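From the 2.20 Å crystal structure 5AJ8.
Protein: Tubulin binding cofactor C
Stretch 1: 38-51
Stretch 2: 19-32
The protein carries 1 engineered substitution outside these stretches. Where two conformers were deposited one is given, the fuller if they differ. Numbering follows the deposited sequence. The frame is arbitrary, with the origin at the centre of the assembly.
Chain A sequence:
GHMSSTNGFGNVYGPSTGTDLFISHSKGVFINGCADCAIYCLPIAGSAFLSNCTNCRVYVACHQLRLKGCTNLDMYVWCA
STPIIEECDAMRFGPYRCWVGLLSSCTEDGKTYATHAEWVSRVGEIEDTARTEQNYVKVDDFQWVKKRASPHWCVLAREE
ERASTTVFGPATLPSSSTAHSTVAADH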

ATOM      1  N   ALA A  38      -5.563  -1.080  10.050  1.00 15.39           N
ATOM      2  CA  ALA A  38      -4.375  -1.427   9.324  1.00 14.26           C
ATOM      3  C   ALA A  38      -4.810  -2.273   8.153  1.00 14.10           C
ATOM      4  O   ALA A  38      -5.668  -3.156   8.295  1.00 15.23           O
ATOM      5  CB  ALA A  38      -3.412  -2.202  10.214  1.00 14.22           C
ATOM      6  N   ILE A  39      -4.211  -2.022   6.999  1.00 13.37           N
ATOM      7  CA  ILE A  39      -4.558  -2.739   5.774  1.00 12.93           C
ATOM      8  C   ILE A  39      -3.296  -3.404   5.231  1.00 11.88           C
ATOM      9  O   ILE A  39      -2.356  -2.730   4.864  1.00 11.06           O
ATOM     10  CB  ILE A  39      -5.165  -1.775   4.732  1.00 13.36           C
ATOM     11  CG1 ILE A  39      -6.396  -1.075   5.308  1.00 14.24           C
ATOM     12  CG2 ILE A  39      -5.534  -2.516   3.455  1.00 13.92           C
ATOM     13  CD1 ILE A  39      -7.000  -0.054   4.359  1.00 14.52           C
ATOM     14  N   TYR A  40      -3.286  -4.730   5.205  1.00 11.80           N
ATOM     15  CA  TYR A  40      -2.127  -5.514   4.781  1.00 11.01           C
ATOM     16  C   TYR A  40      -2.423  -6.159   3.434  1.00 11.03           C
ATOM     17  O   TYR A  40      -3.301  -7.029   3.360  1.00 11.40           O
ATOM     18  CB  TYR A  40      -1.854  -6.587   5.825  1.00 11.05           C
ATOM     19  CG  TYR A  40      -1.487  -6.031   7.168  1.00 10.76           C
ATOM     20  CD1 TYR A  40      -0.221  -5.537   7.398  1.00 10.14           C
ATOM     21  CD2 TYR A  40      -2.406  -6.006   8.211  1.00 10.87           C
ATOM     22  CE1 TYR A  40       0.117  -5.026   8.619  1.00 10.04           C
ATOM     23  CE2 TYR A  40      -2.068  -5.514   9.440  1.00 10.78           C
ATOM     24  CZ  TYR A  40      -0.813  -5.014   9.637  1.00 10.33           C
ATOM     25  OH  TYR A  40      -0.463  -4.531  10.857  1.00 10.47           O
ATOM     26  N   CYS A  41      -1.733  -5.712   2.379  1.00 10.87           N
ATOM     27  CA  CYS A  41      -1.900  -6.260   1.038  1.00 11.43           C
ATOM     28  C   CYS A  41      -0.703  -7.105   0.577  1.00 11.76           C
ATOM     29  O   CYS A  41       0.444  -6.645   0.569  1.00 11.17           O
ATOM     30  CB  CYS A  41      -2.118  -5.169  -0.008  1.00 11.96           C
ATOM     31  SG  CYS A  41      -3.304  -3.870   0.430  1.00 13.39           S
ATOM     32  N   LEU A  42      -0.988  -8.331   0.163  1.00 11.65           N
ATOM     33  CA  LEU A  42      -0.025  -9.100  -0.596  1.00 12.15           C
ATOM     34  C   LEU A  42       0.210  -8.342  -1.929  1.00 11.85           C
ATOM     35  O   LEU A  42      -0.616  -7.531  -2.342  1.00 11.97           O
ATOM     36  CB  LEU A  42      -0.527 -10.523  -0.826  1.00 12.92           C
ATOM     37  CG  LEU A  42      -0.816 -11.365   0.425  1.00 14.05           C
ATOM     38  CD1 LEU A  42      -1.283 -12.762   0.057  1.00 14.95           C
ATOM     39  CD2 LEU A  42       0.398 -11.435   1.352  1.00 14.31           C
ATOM     40  N   PRO A  43       1.367  -8.558  -2.569  1.00 11.23           N
ATOM     41  CA  PRO A  43       1.659  -7.804  -3.797  1.00 11.07           C
ATOM     42  C   PRO A  43       0.555  -7.909  -4.849  1.00 10.91           C
ATOM     43  O   PRO A  43       0.086  -8.989  -5.100  1.00 11.67           O
ATOM     44  CB  PRO A  43       2.987  -8.427  -4.284  1.00 10.99           C
ATOM     45  CG  PRO A  43       3.640  -8.927  -3.026  1.00 10.87           C
ATOM     46  CD  PRO A  43       2.507  -9.401  -2.161  1.00 11.30           C
ATOM     47  N   ILE A  44       0.156  -6.773  -5.429  1.00 10.90           N
ATOM     48  CA  ILE A  44      -0.857  -6.705  -6.483  1.00 10.56           C
ATOM     49  C   ILE A  44      -0.157  -6.492  -7.819  1.00 10.63           C
ATOM     50  O   ILE A  44       0.652  -5.578  -7.955  1.00  9.59           O
ATOM     51  CB  ILE A  44      -1.784  -5.514  -6.225  1.00 10.65           C
ATOM     52  CG1 ILE A  44      -2.332  -5.531  -4.793  1.00 10.48           C
ATOM     53  CG2 ILE A  44      -2.903  -5.463  -7.241  1.00 11.18           C
ATOM     54  CD1 ILE A  44      -3.120  -6.777  -4.473  1.00 11.28           C
ATOM     55  N   ALA A  45      -0.441  -7.352  -8.791  1.00 11.37           N
ATOM     56  CA  ALA A  45       0.208  -7.300 -10.083  1.00 12.57           C
ATOM     57  C   ALA A  45      -0.639  -6.437 -10.990  1.00 12.93           C
ATOM     58  O   ALA A  45      -1.160  -6.893 -11.992  1.00 12.45           O
ATOM     59  CB  ALA A  45       0.380  -8.704 -10.667  1.00 13.79           C
ATOM     60  N   GLY A  46      -0.777  -5.179 -10.598  1.00 13.85           N
ATOM     61  CA  GLY A  46      -1.644  -4.202 -11.289  1.00 14.46           C
ATOM     62  C   GLY A  46      -1.815  -2.976 -10.402  1.00 14.68           C
ATOM     63  O   GLY A  46      -0.974  -2.703  -9.553  1.00 13.63           O
ATOM     64  N   SER A  47      -2.880  -2.216 -10.607  1.00 16.35           N
ATOM     65  CA  SER A  47      -3.044  -0.991  -9.873  1.00 17.48           C
ATOM     66  C   SER A  47      -3.836  -1.175  -8.571  1.00 15.65           C
ATOM     67  O   SER A  47      -4.643  -2.083  -8.435  1.00 16.84           O
ATOM     68  CB  SER A  47      -3.642   0.114 -10.747  1.00 21.11           C
ATOM     69  OG  SER A  47      -4.826  -0.306 -11.362  1.00 29.39           O
ATOM     70  N   ALA A  48      -3.545  -0.294  -7.620  1.00 13.34           N
ATOM     71  CA  ALA A  48      -4.259  -0.175  -6.359  1.00 12.49           C
ATOM     72  C   ALA A  48      -4.786   1.259  -6.275  1.00 12.77           C
ATOM     73  O   ALA A  48      -4.040   2.210  -6.472  1.00 12.01           O
ATOM     74  CB  ALA A  48      -3.330  -0.467  -5.201  1.00 11.11           C
ATOM     75  N   PHE A  49      -6.079   1.391  -6.032  1.00 13.99           N
ATOM     76  CA  PHE A  49      -6.749   2.680  -5.916  1.00 15.49           C
ATOM     77  C   PHE A  49      -7.440   2.755  -4.560  1.00 14.95           C
ATOM     78  O   PHE A  49      -8.266   1.909  -4.252  1.00 16.19           O
ATOM     79  CB  PHE A  49      -7.746   2.837  -7.043  1.00 18.46           C
ATOM     80  CG  PHE A  49      -8.392   4.191  -7.100  1.00 24.85           C
ATOM     81  CD1 PHE A  49      -7.798   5.238  -7.778  1.00 31.01           C
ATOM     82  CD2 PHE A  49      -9.613   4.407  -6.499  1.00 31.91           C
ATOM     83  CE1 PHE A  49      -8.409   6.483  -7.842  1.00 37.18           C
ATOM     84  CE2 PHE A  49     -10.229   5.642  -6.561  1.00 38.04           C
ATOM     85  CZ  PHE A  49      -9.626   6.683  -7.223  1.00 33.43           C
ATOM     86  N   LEU A  50      -7.044   3.719  -3.726  1.00 14.07           N
ATOM     87  CA  LEU A  50      -7.715   3.975  -2.451  1.00 13.93           C
ATOM     88  C   LEU A  50      -8.492   5.305  -2.538  1.00 14.55           C
ATOM     89  O   LEU A  50      -7.959   6.303  -3.024  1.00 12.98           O
ATOM     90  CB  LEU A  50      -6.717   4.035  -1.305  1.00 13.14           C
ATOM     91  CG  LEU A  50      -5.966   2.744  -0.932  1.00 13.78           C
ATOM     92  CD1 LEU A  50      -4.767   2.493  -1.840  1.00 13.27           C
ATOM     93  CD2 LEU A  50      -5.505   2.812   0.514  1.00 13.91           C
ATOM     94  N   SER A  51      -9.735   5.302  -2.061  1.00 14.74           N
ATOM     95  CA  SER A  51     -10.521   6.516  -2.013  1.00 16.90           C
ATOM     96  C   SER A  51     -11.281   6.671  -0.697  1.00 15.46           C
ATOM     97  O   SER A  51     -11.775   5.708  -0.122  1.00 15.45           O
ATOM     98  CB  SER A  51     -11.512   6.560  -3.183  1.00 19.54           C
ATOM     99  OG  SER A  51     -12.298   5.388  -3.168  1.00 21.85           O
TER
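Stretch 2 (19-32) TDLFISHSKGVFIN

Stretch 2 lies alongside stretch 1 as a parallel neighbour in two short β segments joined by a turn. Strand 21–23 runs beside 38–41 with an axis separation of 4.8 Å and a crossing angle of −18°; the second pair, ending at Asn 32 and Ser 51, is more nearly aligned, at 6° and 4.7 Å. Leu 21, Phe 22 and Ile 23 pair with Ile 39, Tyr 40 and Cys 41, and Val 29 to Asn 32 pair with Ala 48 to Ser 51. The offset is therefore 18 residues in the first segment and 19 in the second, the extra residue of stretch 1 being taken up in the intervening turn.

Backbone hydrogen bonds follow the alternating parallel pattern. Leu 21 N donates to Ala 38 O and receives Tyr 40 N at its own carbonyl, Leu 21 O, both at 2.9 Å; Ile 23 likewise bonds through N to Tyr 40 O (2.9 Å) and through O to Leu 42 N (3.0 Å). In the turn, Ala 45 N reaches Ser 26 O at 2.9 Å. Beyond it, Val 29 and Ile 31 repeat the scheme, with Ile 31 N to Phe 49 O at 2.8 Å. Where Ser 47 N stands 4.0 Å from Lys 27 O, a water bridges the two atoms.

Side chains at the ends add polar links: Asp 20 OD1 accepts from Ala 38 N (3.1 Å), and Asn 32 ND2 donates to Ser 51 O (3.3 Å).

Apolar contacts join Ile 23 CD1 to Ile 39 CG2 (3.8 Å), Val 29 CG1 to Ile 44 CD1 (3.8 Å) and Val 29 CG2 to Ala 48 CB (3.7 Å). On the opposite face, the rings of Phe 22 and Tyr 40 are nearly parallel but slid apart, with Phe 22 CE1 3.6 Å from Tyr 40 CD2.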

ATOM      1  N   THR A  19     -11.363  -2.517  11.821  1.00 30.79           N
ATOM      2  CA  THR A  19     -11.004  -3.931  11.654  1.00 32.08           C
ATOM      3  C   THR A  19      -9.849  -4.010  10.654  1.00 31.08           C
ATOM      4  O   THR A  19      -9.976  -3.533   9.516  1.00 29.73           O
ATOM      5  CB  THR A  19     -12.163  -4.777  11.059  1.00 35.73           C
ATOM      6  OG1 THR A  19     -13.338  -4.635  11.854  1.00 43.36           O
ATOM      7  CG2 THR A  19     -11.807  -6.275  11.001  1.00 38.80           C
ATOM      8  N   ASP A  20      -8.742  -4.632  11.062  1.00 26.82           N
ATOM      9  CA  ASP A  20      -7.631  -4.853  10.164  1.00 24.72           C
ATOM     10  C   ASP A  20      -8.045  -5.669   8.936  1.00 21.57           C
ATOM     11  O   ASP A  20      -8.802  -6.627   9.058  1.00 26.02           O
ATOM     12  CB  ASP A  20      -6.455  -5.477  10.910  1.00 25.28           C
ATOM     13  CG  ASP A  20      -5.809  -4.492  11.912  1.00 29.17           C
ATOM     14  OD1 ASP A  20      -6.314  -3.331  12.055  1.00 28.46           O
ATOM     15  OD2 ASP A  20      -4.796  -4.876  12.549  1.00 27.29           O
ATOM     16  N   LEU A  21      -7.608  -5.243   7.749  1.00 18.99           N
ATOM     17  CA  LEU A  21      -7.982  -5.908   6.477  1.00 18.61           C
ATOM     18  C   LEU A  21      -6.797  -6.661   5.857  1.00 16.55           C
ATOM     19  O   LEU A  21      -5.653  -6.197   5.937  1.00 15.70           O
ATOM     20  CB  LEU A  21      -8.514  -4.896   5.470  1.00 19.03           C
ATOM     21  CG  LEU A  21      -9.695  -4.036   5.916  1.00 21.80           C
ATOM     22  CD1 LEU A  21     -10.108  -3.165   4.740  1.00 23.71           C
ATOM     23  CD2 LEU A  21     -10.859  -4.894   6.395  1.00 24.53           C
ATOM     24  N   PHE A  22      -7.087  -7.810   5.253  1.00 15.29           N
ATOM     25  CA  PHE A  22      -6.082  -8.655   4.621  1.00 15.16           C
ATOM     26  C   PHE A  22      -6.456  -8.839   3.146  1.00 14.96           C
ATOM     27  O   PHE A  22      -7.393  -9.541   2.818  1.00 16.25           O
ATOM     28  CB  PHE A  22      -5.959  -9.982   5.367  1.00 15.81           C
ATOM     29  CG  PHE A  22      -5.531  -9.812   6.810  1.00 16.01           C
ATOM     30  CD1 PHE A  22      -4.233  -9.459   7.114  1.00 15.24           C
ATOM     31  CD2 PHE A  22      -6.432  -9.960   7.850  1.00 17.60           C
ATOM     32  CE1 PHE A  22      -3.827  -9.283   8.422  1.00 15.76           C
ATOM     33  CE2 PHE A  22      -6.039  -9.768   9.186  1.00 17.55           C
ATOM     34  CZ  PHE A  22      -4.732  -9.435   9.468  1.00 16.53           C
ATOM     35  N   ILE A  23      -5.743  -8.147   2.269  1.00 14.07           N
ATOM     36  CA  ILE A  23      -6.066  -8.096   0.842  1.00 15.01           C
ATOM     37  C   ILE A  23      -5.148  -9.072   0.120  1.00 14.61           C
ATOM     38  O   ILE A  23      -3.930  -8.882   0.104  1.00 13.89           O
ATOM     39  CB  ILE A  23      -5.904  -6.658   0.325  1.00 15.35           C
ATOM     40  CG1 ILE A  23      -6.942  -5.801   1.117  1.00 16.38           C
ATOM     41  CG2 ILE A  23      -6.057  -6.572  -1.202  1.00 14.88           C
ATOM     42  CD1 ILE A  23      -7.229  -4.419   0.590  1.00 17.54           C
ATOM     43  N   SER A  24      -5.707 -10.122  -0.453  1.00 15.64           N
ATOM     44  CA  SER A  24      -4.853 -11.134  -1.114  1.00 18.19           C
ATOM     45  C   SER A  24      -4.334 -10.619  -2.470  1.00 16.83           C
ATOM     46  O   SER A  24      -4.728  -9.547  -2.936  1.00 14.92           O
ATOM     47  CB  SER A  24      -5.573 -12.491  -1.251  1.00 20.61           C
ATOM     48  OG  SER A  24      -4.647 -13.538  -1.513  1.00 24.06           O
ATOM     49  N   HIS A  25      -3.404 -11.365  -3.053  1.00 18.52           N
ATOM     50  CA  HIS A  25      -2.801 -11.010  -4.358  1.00 19.73           C
ATOM     51  C   HIS A  25      -3.846 -11.084  -5.461  1.00 18.23           C
ATOM     52  O   HIS A  25      -4.717 -11.937  -5.427  1.00 18.15           O
ATOM     53  CB  HIS A  25      -1.568 -11.870  -4.700  1.00 22.96           C
ATOM     54  CG  HIS A  25      -1.722 -13.326  -4.388  1.00 30.99           C
ATOM     55  ND1 HIS A  25      -2.381 -14.216  -5.213  1.00 35.57           N
ATOM     56  CD2 HIS A  25      -1.317 -14.045  -3.306  1.00 36.12           C
ATOM     57  CE1 HIS A  25      -2.359 -15.419  -4.662  1.00 38.92           C
ATOM     58  NE2 HIS A  25      -1.729 -15.339  -3.502  1.00 37.02           N
ATOM     59  N   SER A  26      -3.768 -10.168  -6.420  1.00 16.91           N
ATOM     60  CA  SER A  26      -4.677 -10.133  -7.558  1.00 16.80           C
ATOM     61  C   SER A  26      -4.079  -9.198  -8.585  1.00 17.02           C
ATOM     62  O   SER A  26      -2.989  -8.685  -8.361  1.00 14.67           O
ATOM     63  CB  SER A  26      -6.067  -9.625  -7.118  1.00 17.17           C
ATOM     64  OG  SER A  26      -6.063  -8.222  -6.885  1.00 16.37           O
ATOM     65  N   LYS A  27      -4.801  -8.931  -9.679  1.00 18.95           N
ATOM     66  CA  LYS A  27      -4.316  -8.029 -10.730  1.00 20.79           C
ATOM     67  C   LYS A  27      -4.806  -6.582 -10.579  1.00 19.97           C
ATOM     68  O   LYS A  27      -4.559  -5.751 -11.460  1.00 18.93           O
ATOM     69  CB  LYS A  27      -4.755  -8.531 -12.114  1.00 24.14           C
ATOM     70  CG  LYS A  27      -4.427  -9.991 -12.408  1.00 28.92           C
ATOM     71  CD  LYS A  27      -3.002 -10.158 -12.866  1.00 35.09           C
ATOM     72  CE  LYS A  27      -2.792 -11.456 -13.628  1.00 42.89           C
ATOM     73  NZ  LYS A  27      -1.355 -11.632 -13.995  1.00 49.20           N
ATOM     74  N   GLY A  28      -5.525  -6.275  -9.503  1.00 19.65           N
ATOM     75  CA  GLY A  28      -6.080  -4.931  -9.313  1.00 18.66           C
ATOM     76  C   GLY A  28      -6.955  -4.866  -8.075  1.00 18.07           C
ATOM     77  O   GLY A  28      -7.690  -5.803  -7.787  1.00 17.95           O
ATOM     78  N   VAL A  29      -6.829  -3.784  -7.315  1.00 16.37           N
ATOM     79  CA  VAL A  29      -7.685  -3.548  -6.169  1.00 16.41           C
ATOM     80  C   VAL A  29      -8.202  -2.110  -6.095  1.00 16.32           C
ATOM     81  O   VAL A  29      -7.558  -1.140  -6.558  1.00 14.68           O
ATOM     82  CB  VAL A  29      -7.042  -3.962  -4.805  1.00 16.07           C
ATOM     83  CG1 VAL A  29      -6.625  -5.418  -4.828  1.00 16.91           C
ATOM     84  CG2 VAL A  29      -5.850  -3.100  -4.459  1.00 16.11           C
ATOM     85  N   PHE A  30      -9.391  -2.001  -5.508  0.70 17.03           N
ATOM     86  CA  PHE A  30     -10.045  -0.743  -5.200  0.70 18.01           C
ATOM     87  C   PHE A  30     -10.457  -0.831  -3.749  0.70 17.19           C
ATOM     88  O   PHE A  30     -11.177  -1.748  -3.381  0.70 16.64           O
ATOM     89  CB  PHE A  30     -11.343  -0.584  -6.012  0.70 20.29           C
ATOM     90  CG  PHE A  30     -11.129  -0.445  -7.484  0.70 21.30           C
ATOM     91  CD1 PHE A  30     -11.092  -1.578  -8.289  0.70 22.44           C
ATOM     92  CD2 PHE A  30     -10.956   0.811  -8.074  0.70 21.49           C
ATOM     93  CE1 PHE A  30     -10.896  -1.468  -9.655  0.70 22.98           C
ATOM     94  CE2 PHE A  30     -10.757   0.926  -9.442  0.70 21.59           C
ATOM     95  CZ  PHE A  30     -10.727  -0.212 -10.231  0.70 22.54           C
ATOM     96  N   ILE A  31     -10.031   0.133  -2.944  1.00 16.57           N
ATOM     97  CA  ILE A  31     -10.363   0.170  -1.529  1.00 17.00           C
ATOM     98  C   ILE A  31     -11.063   1.505  -1.247  1.00 18.36           C
ATOM     99  O   ILE A  31     -10.486   2.585  -1.465  1.00 18.71           O
ATOM    100  CB  ILE A  31      -9.121   0.057  -0.648  1.00 16.51           C
ATOM    101  CG1 ILE A  31      -8.395  -1.255  -0.917  1.00 17.46           C
ATOM    102  CG2 ILE A  31      -9.512   0.114   0.825  1.00 17.90           C
ATOM    103  CD1 ILE A  31      -6.978  -1.277  -0.421  1.00 16.64           C
ATOM    104  N   ASN A  32     -12.308   1.418  -0.805  1.00 19.09           N
ATOM    105  CA  ASN A  32     -13.161   2.579  -0.639  1.00 22.71           C
ATOM    106  C   ASN A  32     -13.687   2.667   0.783  1.00 22.19           C
ATOM    107  O   ASN A  32     -14.231   1.706   1.310  1.00 21.42           O
ATOM    108  CB  ASN A  32     -14.331   2.481  -1.612  1.00 27.87           C
ATOM    109  CG  ASN A  32     -15.238   3.690  -1.567  1.00 34.64           C
ATOM    110  OD1 ASN A  32     -16.464   3.542  -1.613  1.00 49.25           O
ATOM    111  ND2 ASN A  32     -14.663   4.889  -1.456  1.00 35.41           N
TER
HETATM  112  O   HOH W   1      -2.068  -4.495  12.896  1.00 14.57           O
HETATM  113  O   HOH W   2      -4.924  -3.290 -12.258  1.00 12.04           O
HETATM  114  O   HOH W   3      -7.392  -0.607  -9.350  1.00 17.81           O